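Long-range contacts in putative mandelate racemase (Salmonella typhimurium, PDB 2O56), which is of unproven function but binds magnesium and, as a member of the enolase superfamily, probably acts as a hydro-lyase (dehydratase): residues Gly272-Trp277 and Cys298-Gly302; Trp78-Leu82 and Met99-Asp103; Gly42-Leu46 and Gly93-Ala98; Trp25-Val29 and Ala52-Ile56; Pro255-Lys259 and Pro283-Ser289. The contacts are given in a common frame with arbitrary orientation. Residues are numbered along the deposited sequence.

Contact 1 of 5, residues Gly272-Trp277 and Cys298-Gly302; sequences GERIYW and CTCGG. With MG (magnesium ion), chain I.
Two barrel loops, one after strand 269-271 and the other after strand 292-293, meet at the active-site end of the C-terminal barrel. Gly272 opens a type I turn to Ile275, closed by Ile275 N to Gly272 O at 3.1 Å; its phi of 155° calls for glycine. Glu273 (chi1 p, chi2 t) sets its CB sideways and extends its carboxylate to the magnesium, OE1 at 2.3 Å; Glu221, Glu247 and two waters bind the same ion. A further water donates to Glu273 O and to Thr299 OG1, both at 2.9 Å, while Gly45 O also bonds that hydroxyl. Tyr276 (chi1 m) places CD1 3.7 Å from Cys300 SG, at the ring edge; Cys300 (chi1 m, phi -103°, psi 13°) also brings SG 3.4 Å from Gly272 O. CA atoms of Tyr276 and Cys300 are 4.4 Å apart. Trp277 N donates to Cys300 O (3.2 Å), and its CD1 lies 3.8 Å from CA of Gly301, where a side chain would clash. Backbone, water and sulfur thus fasten this loop, while the carboxylate of Glu273 serves the metal.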
# COMPACT_ATOMS: atom_id res chain seq x y z
N GLY A 272 2.26 -12.02 23.29
CA GLY A 272 3.60 -11.52 23.58
C GLY A 272 4.52 -12.49 24.30
O GLY A 272 5.74 -12.33 24.27
N GLU A 273 3.97 -13.52 24.94
CA GLU A 273 4.84 -14.48 25.62
C GLU A 273 5.81 -15.19 24.68
O GLU A 273 6.89 -15.64 25.10
CB GLU A 273 4.04 -15.48 26.47
CG GLU A 273 3.14 -16.42 25.70
CD GLU A 273 2.13 -17.09 26.62
OE1 GLU A 273 1.02 -16.54 26.78
OE2 GLU A 273 2.45 -18.14 27.19
N ARG A 274 5.44 -15.26 23.40
CA ARG A 274 6.28 -15.86 22.37
C ARG A 274 6.71 -14.91 21.27
O ARG A 274 7.05 -15.33 20.17
CB ARG A 274 5.63 -17.11 21.82
CG ARG A 274 5.73 -18.29 22.78
CD ARG A 274 5.02 -19.47 22.22
NE ARG A 274 3.58 -19.37 22.45
CZ ARG A 274 2.74 -20.39 22.32
NH1 ARG A 274 3.21 -21.57 21.95
NH2 ARG A 274 1.45 -20.22 22.56
N ILE A 275 6.76 -13.63 21.60
CA ILE A 275 7.27 -12.57 20.74
C ILE A 275 8.40 -11.85 21.49
O ILE A 275 8.23 -11.44 22.64
CB ILE A 275 6.14 -11.55 20.47
CG1 ILE A 275 4.92 -12.22 19.84
CG2 ILE A 275 6.61 -10.46 19.56
CD1 ILE A 275 3.67 -11.23 19.67
N TYR A 276 9.55 -11.72 20.86
CA TYR A 276 10.78 -11.36 21.57
C TYR A 276 11.40 -10.08 21.04
O TYR A 276 11.54 -9.91 19.83
CB TYR A 276 11.80 -12.51 21.51
CG TYR A 276 11.19 -13.87 21.66
CD1 TYR A 276 10.48 -14.20 22.82
CD2 TYR A 276 11.28 -14.81 20.65
CE1 TYR A 276 9.88 -15.44 22.98
CE2 TYR A 276 10.68 -16.06 20.79
CZ TYR A 276 9.98 -16.36 21.97
OH TYR A 276 9.42 -17.60 22.14
N TRP A 277 11.80 -9.21 21.97
CA TRP A 277 12.56 -7.98 21.71
C TRP A 277 11.71 -6.91 21.00
O TRP A 277 10.59 -7.19 20.56
CB TRP A 277 13.89 -8.22 20.98
CG TRP A 277 14.76 -9.33 21.53
CD1 TRP A 277 14.70 -9.89 22.77
CD2 TRP A 277 15.83 -9.98 20.84
NE1 TRP A 277 15.66 -10.87 22.88
CE2 TRP A 277 16.37 -10.94 21.71
CE3 TRP A 277 16.37 -9.85 19.55
CZ2 TRP A 277 17.42 -11.78 21.35
CZ3 TRP A 277 17.44 -10.68 19.19
CH2 TRP A 277 17.95 -11.63 20.09
N CYS A 298 11.33 -12.66 31.64
CA CYS A 298 12.30 -13.75 31.77
C CYS A 298 12.51 -14.52 30.46
O CYS A 298 13.44 -15.32 30.35
CB CYS A 298 11.88 -14.74 32.86
SG CYS A 298 11.69 -14.01 34.51
N THR A 299 11.64 -14.26 29.48
CA THR A 299 11.76 -14.88 28.13
C THR A 299 12.08 -13.87 27.03
O THR A 299 12.83 -14.17 26.11
CB THR A 299 10.48 -15.68 27.71
OG1 THR A 299 10.00 -16.47 28.81
CG2 THR A 299 10.76 -16.62 26.52
N CYS A 300 11.49 -12.68 27.10
CA CYS A 300 11.41 -11.83 25.92
C CYS A 300 12.41 -10.68 25.89
O CYS A 300 12.29 -9.75 25.07
CB CYS A 300 9.98 -11.32 25.73
SG CYS A 300 8.79 -12.71 25.70
N GLY A 301 13.40 -10.73 26.77
CA GLY A 301 14.61 -9.92 26.59
C GLY A 301 15.20 -9.35 27.86
O GLY A 301 16.28 -8.76 27.83
N GLY A 302 14.51 -9.53 28.98
CA GLY A 302 15.00 -9.03 30.28
C GLY A 302 14.47 -7.65 30.55
O GLY A 302 13.64 -7.12 29.81
MG MG I . -0.72 -17.44 27.91
O HOH W 1 7.25 -16.54 27.79
O HOH W 2 -0.10 -17.40 30.04
O HOH W 3 -1.12 -18.24 25.67

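Contact 2 of 5, residues Trp78-Leu82 and Met99-Asp103; sequences WEKML and MSGID
Both segments are regular alpha-helix, part of helices 74-83 and 93-114, and they run nearly antiparallel: the short axes make an angle of 162° and approach to 11.0 Å. The CA atoms of Trp78 and Asp103 lie 7.1 Å apart, those of Met81 and Met99 7.0 Å. So wide an axial gap is filled by long side chains. Met99 (chi1 m, chi2 t, chi3 p), one of two conformers, points its CB toward the facing helix and carries its methyl over the indole of Trp78 (chi1 t, chi2 92°). Its CE stands 3.6 Å from the centroid of the Trp78 six-membered ring, 20° off the normal, a CH-pi contact, with SD oblique at 5.1 Å from the same centroid in a Met-aromatic pair. These helices belong to the N-terminal capping domain of the enolase superfamily, whose helices pack against an antiparallel sheet. At the indole edge, Trp78 NE1 bonds Gly301 O of a barrel loop, so the tryptophan also faces the other domain. Met81 (m, t, m) runs back the other way: its CB is 3.7 Å from Met99 CE, and its own CE is 4.1 Å from CG2 of Ile102. Flexible, unbranched methionines suit such interlocking. Near the Trp78 ring edge, Asp103 OD1 lies 3.7 Å from Trp78 CD1 and is hydrogen-bonded to Thr304.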
# COMPACT_ATOMS: atom_id res chain seq x y z
N TRP A 78 23.87 -6.04 26.95
CA TRP A 78 22.73 -6.49 26.12
C TRP A 78 23.11 -6.50 24.63
O TRP A 78 22.92 -7.49 23.92
CB TRP A 78 21.49 -5.62 26.37
CG TRP A 78 20.21 -6.38 26.02
CD1 TRP A 78 19.45 -7.13 26.85
CD2 TRP A 78 19.62 -6.51 24.71
NE1 TRP A 78 18.39 -7.69 26.17
CE2 TRP A 78 18.46 -7.32 24.85
CE3 TRP A 78 19.93 -5.99 23.46
CZ2 TRP A 78 17.63 -7.65 23.76
CZ3 TRP A 78 19.09 -6.31 22.37
CH2 TRP A 78 17.96 -7.12 22.54
N GLU A 79 23.70 -5.41 24.17
CA GLU A 79 24.04 -5.28 22.76
C GLU A 79 25.20 -6.20 22.37
O GLU A 79 25.29 -6.62 21.23
CB GLU A 79 24.36 -3.81 22.44
CG GLU A 79 24.64 -3.53 20.96
CD GLU A 79 23.39 -3.21 20.13
OE1 GLU A 79 22.25 -3.37 20.64
OE2 GLU A 79 23.55 -2.79 18.97
N LYS A 80 26.08 -6.52 23.31
CA LYS A 80 27.08 -7.55 23.07
C LYS A 80 26.45 -8.91 22.89
O LYS A 80 26.84 -9.69 22.01
CB LYS A 80 28.11 -7.60 24.21
CG LYS A 80 29.36 -8.40 23.87
CD LYS A 80 30.26 -8.53 25.11
CE LYS A 80 31.35 -9.58 24.87
NZ LYS A 80 32.42 -9.56 25.90
N MET A 81 25.46 -9.22 23.73
CA MET A 81 24.75 -10.49 23.58
C MET A 81 24.00 -10.56 22.25
O MET A 81 23.93 -11.64 21.61
CB MET A 81 23.86 -10.76 24.79
CG MET A 81 24.66 -10.99 26.10
SD MET A 81 23.60 -11.70 27.37
CE MET A 81 22.54 -10.33 27.88
N LEU A 82 23.46 -9.42 21.82
CA LEU A 82 22.81 -9.33 20.50
C LEU A 82 23.81 -9.49 19.36
O LEU A 82 23.57 -10.26 18.44
CB LEU A 82 22.05 -8.02 20.34
CG LEU A 82 21.40 -7.74 18.97
CD1 LEU A 82 20.41 -8.80 18.61
CD2 LEU A 82 20.76 -6.34 18.92
N MET A 99 19.48 -14.61 27.60
CA MET A 99 19.81 -13.19 27.70
C MET A 99 19.06 -12.52 28.83
O MET A 99 19.60 -11.69 29.54
CB MET A 99 19.43 -12.46 26.40
CG MET A 99 20.45 -12.54 25.29
SD MET A 99 19.75 -11.80 23.80
CE MET A 99 20.27 -10.09 24.01
N SER A 100 17.78 -12.88 28.95
CA SER A 100 16.87 -12.26 29.90
C SER A 100 17.28 -12.56 31.34
O SER A 100 17.33 -11.65 32.16
CB SER A 100 15.44 -12.77 29.68
OG SER A 100 15.02 -12.55 28.33
N GLY A 101 17.59 -13.83 31.62
CA GLY A 101 18.06 -14.24 32.93
C GLY A 101 19.26 -13.43 33.37
O GLY A 101 19.29 -12.92 34.48
N ILE A 102 20.24 -13.32 32.48
CA ILE A 102 21.45 -12.54 32.71
C ILE A 102 21.15 -11.08 32.94
O ILE A 102 21.66 -10.47 33.89
CB ILE A 102 22.43 -12.72 31.55
CG1 ILE A 102 23.04 -14.13 31.62
CG2 ILE A 102 23.54 -11.67 31.57
CD1 ILE A 102 23.84 -14.51 30.44
N ASP A 103 20.29 -10.52 32.09
CA ASP A 103 19.97 -9.11 32.14
C ASP A 103 19.31 -8.72 33.45
O ASP A 103 19.66 -7.69 34.03
CB ASP A 103 19.04 -8.72 30.99
CG ASP A 103 18.77 -7.23 30.94
OD1 ASP A 103 19.65 -6.47 30.50
OD2 ASP A 103 17.67 -6.83 31.38

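Contact 3 of 5, residues Gly42-Leu46 and Gly93-Ala98; sequences GEVGL and GIFSAA
In the alpha/beta capping domain of the enolase superfamily, the end of strand 39-44 packs against the first turns of helix 93-114. The strand segment 42-44 and helix segment 93-98 run antiparallel at 169°, with their axes 8.6 Å apart at closest approach and the CA atoms of Val44 and Ala97 only 5.2 Å apart. Past Val44 the chain folds into an inverse gamma turn centred on Gly45 (phi -85°, psi 67°), closed by Leu46 N to Val44 O at 2.9 Å. This turn brings Leu46 (chi1 m, chi2 t), whose CB points toward the helix, against its first turn. No hydrogen bond joins the two segments; the contact is apolar. Ala97 is the central residue on the helix side: its CB lies 3.9 Å from Val44 CG1 and 3.7 Å from Leu46 CG, and so close an approach of backbones suits a residue no larger than alanine. Val44 (chi1 t) also sets CG1 3.6 Å from Ala97 O. One turn earlier, Ile94 (m, m) points its CB away but curls its end back, so that CD1 meets Leu46 CD1 at 3.7 Å. Beyond the pair, Val44 lies against Val28 and Val30 of strand 28-34, Ile94 and Ala98 meet helix 52-66, Ser96 OG bonds Thr299 O of a barrel loop, and Ile94 touches Ile94 of the second subunit.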
# COMPACT_ATOMS: atom_id res chain seq x y z
N GLY A 42 18.55 -13.60 38.48
CA GLY A 42 17.65 -13.53 37.33
C GLY A 42 17.04 -14.89 37.07
O GLY A 42 17.48 -15.90 37.63
N GLU A 43 16.02 -14.93 36.24
CA GLU A 43 15.35 -16.16 35.93
C GLU A 43 15.27 -16.35 34.40
O GLU A 43 15.05 -15.39 33.66
CB GLU A 43 13.97 -16.16 36.57
CG GLU A 43 13.23 -17.43 36.34
CD GLU A 43 12.08 -17.60 37.26
OE1 GLU A 43 12.05 -16.90 38.29
OE2 GLU A 43 11.20 -18.44 36.95
N VAL A 44 15.49 -17.58 33.94
CA VAL A 44 15.40 -17.93 32.52
C VAL A 44 14.01 -18.52 32.33
O VAL A 44 13.73 -19.59 32.86
CB VAL A 44 16.45 -19.00 32.14
CG1 VAL A 44 16.28 -19.47 30.69
CG2 VAL A 44 17.88 -18.48 32.39
N GLY A 45 13.15 -17.83 31.58
CA GLY A 45 11.72 -18.17 31.55
C GLY A 45 11.33 -19.26 30.57
O GLY A 45 10.61 -19.00 29.59
N LEU A 46 11.80 -20.48 30.84
CA LEU A 46 11.50 -21.65 30.03
C LEU A 46 11.06 -22.82 30.94
O LEU A 46 11.35 -23.98 30.65
CB LEU A 46 12.74 -22.06 29.21
CG LEU A 46 13.24 -21.09 28.12
CD1 LEU A 46 14.59 -21.54 27.55
CD2 LEU A 46 12.20 -20.97 26.98
N GLY A 93 13.64 -17.78 20.95
CA GLY A 93 13.12 -17.89 22.32
C GLY A 93 14.09 -18.44 23.36
O GLY A 93 14.17 -17.93 24.46
N ILE A 94 14.83 -19.47 23.00
CA ILE A 94 15.90 -19.98 23.87
C ILE A 94 17.01 -18.95 24.04
O ILE A 94 17.47 -18.68 25.17
CB ILE A 94 16.55 -21.26 23.30
CG1 ILE A 94 15.50 -22.29 22.90
CG2 ILE A 94 17.65 -21.80 24.29
CD1 ILE A 94 14.49 -22.69 23.99
N PHE A 95 17.45 -18.38 22.93
CA PHE A 95 18.49 -17.36 22.99
C PHE A 95 18.08 -16.19 23.89
O PHE A 95 18.80 -15.81 24.82
CB PHE A 95 18.83 -16.84 21.60
CG PHE A 95 20.16 -16.17 21.55
CD1 PHE A 95 21.28 -16.86 21.14
CD2 PHE A 95 20.31 -14.86 21.98
CE1 PHE A 95 22.50 -16.26 21.14
CE2 PHE A 95 21.57 -14.26 21.98
CZ PHE A 95 22.65 -14.96 21.55
N SER A 96 16.89 -15.66 23.62
CA SER A 96 16.31 -14.53 24.34
C SER A 96 16.14 -14.81 25.83
O SER A 96 16.47 -13.95 26.65
CB SER A 96 14.96 -14.18 23.77
OG SER A 96 14.41 -13.07 24.44
N ALA A 97 15.61 -15.98 26.18
CA ALA A 97 15.36 -16.33 27.59
C ALA A 97 16.64 -16.41 28.41
O ALA A 97 16.68 -16.02 29.59
CB ALA A 97 14.54 -17.63 27.70
N ALA A 98 17.71 -16.89 27.80
CA ALA A 98 19.02 -16.86 28.46
C ALA A 98 19.60 -15.46 28.63
O ALA A 98 20.14 -15.16 29.69
CB ALA A 98 20.01 -17.77 27.77

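Contact 4 of 5, residues Trp25-Val29 and Ala52-Ile56; sequences WRPVV and ASAGI
Helix 52-66 starts beside the extended residues that lead into strand 28-34. Ala52, in its first turn, points its CB toward the extended segment and meets Arg26 CB at 3.8 Å; their CA atoms are 6.5 Å apart, and the small methyl lets the guanidinium lie with one face over the Ala52 carbonyl carbon. Ser53 (chi1 m) accepts a hydrogen bond at OG from Arg26 NH1 (2.8 Å, 148°), while the same hydroxyl also bonds Asp61 of the second subunit. Ile56 (m, t), one turn on, bonds its N to Ala52 O at 3.1 Å and swings its end back: CG1 lies 3.9 Å from Val28 CG2, and CD1 3.3 Å from Arg26 NH2. Arg26 (chi1 m, chi2 t, chi3 98°) is long enough to span this turn, whereas branched Val28 (chi1 t) suits the extended strand. The contact joins sheet and helix of the capping domain. With Arg26 NH2 salt-bridged to Asp13, the guanidinium links that charge pair with a hydroxyl at the subunit interface.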
# COMPACT_ATOMS: atom_id res chain seq x y z
N TRP A 25 8.39 -29.17 35.57
CA TRP A 25 8.61 -27.82 36.05
C TRP A 25 10.09 -27.60 36.26
O TRP A 25 10.71 -28.26 37.09
CB TRP A 25 7.86 -27.59 37.36
CG TRP A 25 7.86 -26.15 37.80
CD1 TRP A 25 8.41 -25.63 38.94
CD2 TRP A 25 7.26 -25.04 37.11
NE1 TRP A 25 8.20 -24.27 39.00
CE2 TRP A 25 7.49 -23.88 37.89
CE3 TRP A 25 6.54 -24.91 35.91
CZ2 TRP A 25 7.05 -22.62 37.51
CZ3 TRP A 25 6.09 -23.66 35.54
CH2 TRP A 25 6.35 -22.53 36.33
N ARG A 26 10.67 -26.67 35.51
CA ARG A 26 12.10 -26.43 35.59
C ARG A 26 12.47 -24.97 35.61
O ARG A 26 13.02 -24.46 34.64
CB ARG A 26 12.84 -27.16 34.45
CG ARG A 26 13.23 -28.57 34.80
CD ARG A 26 14.08 -29.19 33.71
NE ARG A 26 15.50 -29.10 34.01
CZ ARG A 26 16.47 -29.40 33.15
NH1 ARG A 26 16.18 -29.78 31.91
NH2 ARG A 26 17.75 -29.31 33.52
N PRO A 27 12.21 -24.28 36.74
CA PRO A 27 12.75 -22.95 36.88
C PRO A 27 14.26 -22.95 36.87
O PRO A 27 14.89 -23.86 37.40
CB PRO A 27 12.22 -22.50 38.25
CG PRO A 27 11.87 -23.74 38.96
CD PRO A 27 11.42 -24.68 37.92
N VAL A 28 14.84 -21.94 36.25
CA VAL A 28 16.29 -21.85 36.08
C VAL A 28 16.73 -20.44 36.42
O VAL A 28 16.16 -19.46 35.93
CB VAL A 28 16.70 -22.23 34.65
CG1 VAL A 28 18.12 -21.78 34.34
CG2 VAL A 28 16.56 -23.73 34.44
N VAL A 29 17.75 -20.33 37.26
CA VAL A 29 18.18 -19.06 37.80
C VAL A 29 19.62 -18.75 37.41
O VAL A 29 20.48 -19.64 37.38
CB VAL A 29 17.95 -19.03 39.35
CG1 VAL A 29 18.76 -17.94 40.00
CG2 VAL A 29 16.45 -18.86 39.65
N ALA A 52 14.02 -26.15 28.53
CA ALA A 52 14.82 -25.77 29.71
C ALA A 52 16.31 -26.16 29.74
O ALA A 52 17.15 -25.35 30.13
CB ALA A 52 14.11 -26.17 31.02
N SER A 53 16.66 -27.37 29.28
CA SER A 53 18.08 -27.74 29.16
C SER A 53 18.84 -26.83 28.21
O SER A 53 20.01 -26.54 28.44
CB SER A 53 18.28 -29.21 28.70
OG SER A 53 17.52 -30.12 29.47
N ALA A 54 18.16 -26.39 27.14
CA ALA A 54 18.75 -25.47 26.17
C ALA A 54 19.01 -24.12 26.82
O ALA A 54 20.06 -23.49 26.60
CB ALA A 54 17.80 -25.31 24.98
N GLY A 55 18.05 -23.68 27.63
CA GLY A 55 18.18 -22.43 28.36
C GLY A 55 19.39 -22.41 29.27
O GLY A 55 20.07 -21.38 29.36
N ILE A 56 19.65 -23.54 29.94
CA ILE A 56 20.83 -23.73 30.80
C ILE A 56 22.14 -23.61 30.03
O ILE A 56 23.03 -22.84 30.43
CB ILE A 56 20.78 -25.10 31.55
CG1 ILE A 56 19.73 -25.06 32.65
CG2 ILE A 56 22.12 -25.43 32.20
CD1 ILE A 56 19.20 -26.43 33.02

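Contact 5 of 5, residues Pro255-Lys259 and Pro283-Ser289; sequences PAQMK and PFLENGS
Lys259 NZ donates to Asn287 O at 3.0 Å, its side chain (chi1 t, chi2 p, chi3 t, chi4 m) reaching across from helix 255-264 to the backbone carbonyl of Asn287. Asn287 (chi1 p) returns a weak bond, ND2 to Pro255 O at 2.9 Å, and its OD1 accepts from Ser289 N at 3.1 Å, an Asx turn, and from Ser289 OG at 2.7 Å. Asparagine thus supplies donor and acceptor from one short side chain. Gly288 follows with phi 71°, which favours glycine as the chain leaves the helix. The two helices are successive ones on the outside of the TIM-type barrel, following strands 246-247 and 269-271; Met258 packs inward on Leu269 and Ala271 of the latter. The CA atoms of Lys259 and Ser289 are 4.5 Å apart, and Ser289 CB comes within 3.5 Å of Lys259 N, a closeness its small side chain permits. Further along, Phe284 (chi1 m) takes Pro255 CB over its face, 4.1 Å from the ring centroid in a CH-pi contact, and Met258 CB at its edge, 3.7 Å from Phe284 CE1. Pro255 CG also meets Pro283 CB at 3.8 Å, rigid ring against rigid ring.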
# COMPACT_ATOMS: atom_id res chain seq x y z
N PRO A 255 3.06 -12.52 11.24
CA PRO A 255 2.24 -11.49 11.88
C PRO A 255 0.94 -11.14 11.18
O PRO A 255 0.05 -10.56 11.82
CB PRO A 255 3.17 -10.27 11.89
CG PRO A 255 4.52 -10.90 12.01
CD PRO A 255 4.45 -12.05 11.05
N ALA A 256 0.81 -11.49 9.90
CA ALA A 256 -0.39 -11.17 9.11
C ALA A 256 -1.58 -11.98 9.57
O ALA A 256 -2.72 -11.54 9.42
CB ALA A 256 -0.15 -11.36 7.61
N GLN A 257 -1.31 -13.16 10.14
CA GLN A 257 -2.36 -14.03 10.65
C GLN A 257 -3.03 -13.41 11.88
O GLN A 257 -4.25 -13.43 12.00
CB GLN A 257 -1.82 -15.43 10.98
CG GLN A 257 -1.07 -16.13 9.85
CD GLN A 257 -1.75 -16.05 8.51
OE1 GLN A 257 -1.13 -15.72 7.50
NE2 GLN A 257 -3.03 -16.37 8.47
N MET A 258 -2.22 -12.85 12.78
CA MET A 258 -2.76 -12.05 13.90
C MET A 258 -3.66 -10.90 13.45
O MET A 258 -4.72 -10.64 14.04
CB MET A 258 -1.62 -11.52 14.79
CG MET A 258 -2.07 -11.07 16.20
SD MET A 258 -2.40 -12.43 17.36
CE MET A 258 -0.76 -13.15 17.52
N LYS A 259 -3.20 -10.19 12.42
CA LYS A 259 -4.00 -9.14 11.78
C LYS A 259 -5.32 -9.68 11.21
O LYS A 259 -6.37 -9.04 11.37
CB LYS A 259 -3.18 -8.41 10.72
CG LYS A 259 -3.80 -7.14 10.13
CD LYS A 259 -4.42 -6.23 11.15
CE LYS A 259 -5.06 -5.01 10.47
NZ LYS A 259 -4.15 -4.37 9.48
N PRO A 283 6.39 -5.66 13.98
CA PRO A 283 5.34 -5.89 12.97
C PRO A 283 3.92 -5.90 13.50
O PRO A 283 2.98 -5.52 12.79
CB PRO A 283 5.66 -7.28 12.44
CG PRO A 283 6.42 -7.92 13.55
CD PRO A 283 7.26 -6.84 14.10
N PHE A 284 3.75 -6.35 14.74
CA PHE A 284 2.44 -6.30 15.42
C PHE A 284 2.00 -4.89 15.79
O PHE A 284 0.80 -4.58 15.92
CB PHE A 284 2.48 -7.18 16.66
CG PHE A 284 2.75 -8.61 16.34
CD1 PHE A 284 1.72 -9.44 15.91
CD2 PHE A 284 4.05 -9.10 16.38
CE1 PHE A 284 1.96 -10.77 15.56
CE2 PHE A 284 4.31 -10.43 16.02
CZ PHE A 284 3.25 -11.27 15.62
N LEU A 285 2.98 -4.02 15.98
CA LEU A 285 2.67 -2.61 16.27
C LEU A 285 2.30 -1.92 14.97
O LEU A 285 1.32 -1.18 14.91
CB LEU A 285 3.85 -1.91 16.94
CG LEU A 285 4.29 -2.48 18.29
CD1 LEU A 285 5.54 -1.75 18.73
CD2 LEU A 285 3.23 -2.32 19.30
N GLU A 286 3.08 -2.19 13.93
CA GLU A 286 2.84 -1.60 12.61
C GLU A 286 1.56 -2.08 11.94
O GLU A 286 0.92 -1.32 11.24
CB GLU A 286 4.06 -1.77 11.71
CG GLU A 286 5.23 -0.89 12.16
CD GLU A 286 6.43 -0.98 11.25
OE1 GLU A 286 6.30 -1.46 10.10
OE2 GLU A 286 7.52 -0.57 11.68
N ASN A 287 1.19 -3.34 12.17
CA ASN A 287 0.01 -3.88 11.52
C ASN A 287 -1.28 -3.70 12.33
O ASN A 287 -2.36 -4.03 11.86
CB ASN A 287 0.23 -5.32 10.99
CG ASN A 287 0.11 -6.43 12.07
OD1 ASN A 287 -0.16 -6.18 13.23
ND2 ASN A 287 0.31 -7.68 11.65
N GLY A 288 -1.16 -3.19 13.55
CA GLY A 288 -2.33 -2.84 14.38
C GLY A 288 -3.11 -4.03 14.90
O GLY A 288 -4.27 -3.88 15.32
N SER A 289 -2.49 -5.20 14.94
CA SER A 289 -3.23 -6.43 15.35
C SER A 289 -3.47 -6.59 16.85
O SER A 289 -4.50 -7.14 17.28
CB SER A 289 -2.56 -7.69 14.81
OG SER A 289 -1.20 -7.77 15.19

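Overall arrangement
From the N terminus, contact 4 closes the loop running through strands 28-34 and 39-44 back to helix 52-66. Contact 3 opens inside that loop, at the end of strand 39-44, and closes on helix 93-114, so the two cross; contact 2 opens within contact 3's span and closes farther along the same helix, crossing it in turn. These three tie sheet and helices of the capping domain together. In the barrel domain, contact 5 joins successive outer helices, and contact 1 crosses it, pairing the next two loops. Contact 1, which carries a metal ligand, touches contacts 2 and 3 and so joins the two domains, whereas contacts 4 and 5 lie about 30 Å apart between centres.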